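Local coordinates for protein NDP-rhamnosyltransferase (PDB 3TSA) that belongs to the GT-B glycosyltransferases, enzymes built from two Rossmann-like domains that face each other across a cleft, at residues Ala245-Gly250 with Ser341-Phe346. Residues are numbered along the deposited sequence; the frame is centred on the assembly and turned at random.
Sequences ATELPG and SDHEQF
E247 and H343 meet where E247 lies by the C-terminal end of helix 236-246, followed by the extended backbone of L248 (phi/psi -82/136), and where helix 343-354 takes its first turn. Both helices belong to the C-terminal Rossmann-like domain of this GT-B fold, and the pair forms a His-carboxylate hydrogen bond on its surface. NE2 of H343 donates to OE2 of E247 across 2.8 Å, but the bond is far from straight, with an N-H...O angle of 136°. The oxygen lies at the ring edge, tilted somewhat from the imidazole plane, while the nitrogen comes in from above the carboxylate, well out of its plane. OE1 of E247 stays farther off, 3.6 Å from CE1 of H343. Both side chains leave the backbone toward the other segment; H343 has CG anti to the backbone N, and E247 has CG anti to the carbonyl carbon and is extended beyond it. Both are exposed, and this hydrogen bond is the only one across the two segments; the carboxylate may favour a protonated imidazole, an effect that solvent exposure would probably damp. Nearby, L248 of the following loop rests on T347, I350, A351 and L354 of helix 343-354, while F346 of that helix packs on A241 and A244 of helix 236-246. The turn that carries E247 is closed by L248 N bonding to A245 O. Just before H343, D342 is the N-cap of helix 343-354, its OD1 accepting from Q345 N at 3.2 Å, with the N-H pointing almost straight at the oxygen.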
# COMPACT_ATOMS: atom_id res chain seq x y z
N ALA A 245 23.26 6.69 -24.83
CA ALA A 245 23.11 7.83 -23.92
C ALA A 245 24.47 8.31 -23.44
O ALA A 245 24.75 9.51 -23.44
CB ALA A 245 22.20 7.49 -22.68
N THR A 246 25.31 7.39 -22.99
CA THR A 246 26.51 7.86 -22.26
C THR A 246 27.56 8.46 -23.20
O THR A 246 28.45 9.20 -22.76
CB THR A 246 27.14 6.75 -21.39
OG1 THR A 246 27.48 5.61 -22.20
CG2 THR A 246 26.17 6.34 -20.26
N GLU A 247 27.50 8.09 -24.47
CA GLU A 247 28.41 8.64 -25.43
C GLU A 247 28.08 10.05 -25.87
O GLU A 247 28.88 10.71 -26.47
CB GLU A 247 28.39 7.75 -26.65
CG GLU A 247 29.19 6.50 -26.40
CD GLU A 247 29.37 5.69 -27.69
OE1 GLU A 247 29.53 4.46 -27.53
OE2 GLU A 247 29.34 6.29 -28.82
N LEU A 248 26.86 10.52 -25.58
CA LEU A 248 26.41 11.78 -26.05
C LEU A 248 26.94 12.88 -25.16
O LEU A 248 26.93 12.71 -23.92
CB LEU A 248 24.88 11.79 -26.12
CG LEU A 248 24.31 12.94 -26.95
CD1 LEU A 248 24.72 12.90 -28.38
CD2 LEU A 248 22.83 13.11 -26.79
N PRO A 249 27.45 14.01 -25.79
CA PRO A 249 28.03 15.09 -25.02
C PRO A 249 26.93 15.63 -24.16
O PRO A 249 25.78 15.83 -24.65
CB PRO A 249 28.39 16.18 -26.08
CG PRO A 249 28.42 15.49 -27.43
CD PRO A 249 27.55 14.23 -27.27
N GLY A 250 27.24 15.83 -22.89
CA GLY A 250 26.30 16.54 -22.05
C GLY A 250 25.55 15.61 -21.09
O GLY A 250 25.12 16.07 -20.05
N SER A 341 19.27 -1.20 -32.94
CA SER A 341 20.69 -1.58 -33.00
C SER A 341 21.50 -0.58 -33.86
O SER A 341 22.67 -0.85 -34.09
CB SER A 341 20.87 -3.01 -33.59
OG SER A 341 20.36 -3.10 -34.90
N ASP A 342 20.87 0.47 -34.36
CA ASP A 342 21.53 1.52 -35.20
C ASP A 342 22.06 2.55 -34.20
O ASP A 342 21.34 3.46 -33.82
CB ASP A 342 20.53 2.11 -36.19
CG ASP A 342 21.19 3.02 -37.20
OD1 ASP A 342 22.24 3.57 -36.87
OD2 ASP A 342 20.55 3.23 -38.27
N HIS A 343 23.32 2.40 -33.81
CA HIS A 343 23.89 3.20 -32.69
C HIS A 343 23.87 4.67 -33.09
O HIS A 343 23.52 5.58 -32.30
CB HIS A 343 25.33 2.78 -32.36
CG HIS A 343 26.01 3.72 -31.40
ND1 HIS A 343 25.71 3.75 -30.06
CD2 HIS A 343 26.97 4.65 -31.59
CE1 HIS A 343 26.45 4.66 -29.46
NE2 HIS A 343 27.22 5.22 -30.37
N GLU A 344 24.20 4.93 -34.34
CA GLU A 344 24.13 6.34 -34.77
C GLU A 344 22.73 6.98 -34.71
O GLU A 344 22.55 8.16 -34.27
CB GLU A 344 24.72 6.43 -36.20
CG GLU A 344 24.69 7.85 -36.83
CD GLU A 344 25.24 7.89 -38.29
OE1 GLU A 344 24.48 7.58 -39.26
OE2 GLU A 344 26.43 8.23 -38.45
N GLN A 345 21.75 6.25 -35.20
CA GLN A 345 20.37 6.71 -35.23
C GLN A 345 19.85 6.90 -33.78
O GLN A 345 19.15 7.88 -33.48
CB GLN A 345 19.50 5.69 -36.01
CG GLN A 345 17.97 5.97 -35.86
CD GLN A 345 17.09 4.94 -36.67
OE1 GLN A 345 17.59 4.17 -37.53
NE2 GLN A 345 15.81 4.95 -36.39
N PHE A 346 20.22 5.96 -32.91
CA PHE A 346 19.81 5.98 -31.48
C PHE A 346 20.37 7.24 -30.80
O PHE A 346 19.62 8.03 -30.18
CB PHE A 346 20.28 4.68 -30.85
CG PHE A 346 19.63 4.29 -29.53
CD1 PHE A 346 19.07 5.25 -28.68
CD2 PHE A 346 19.56 2.93 -29.17
CE1 PHE A 346 18.49 4.85 -27.49
CE2 PHE A 346 18.99 2.51 -27.98
CZ PHE A 346 18.42 3.50 -27.11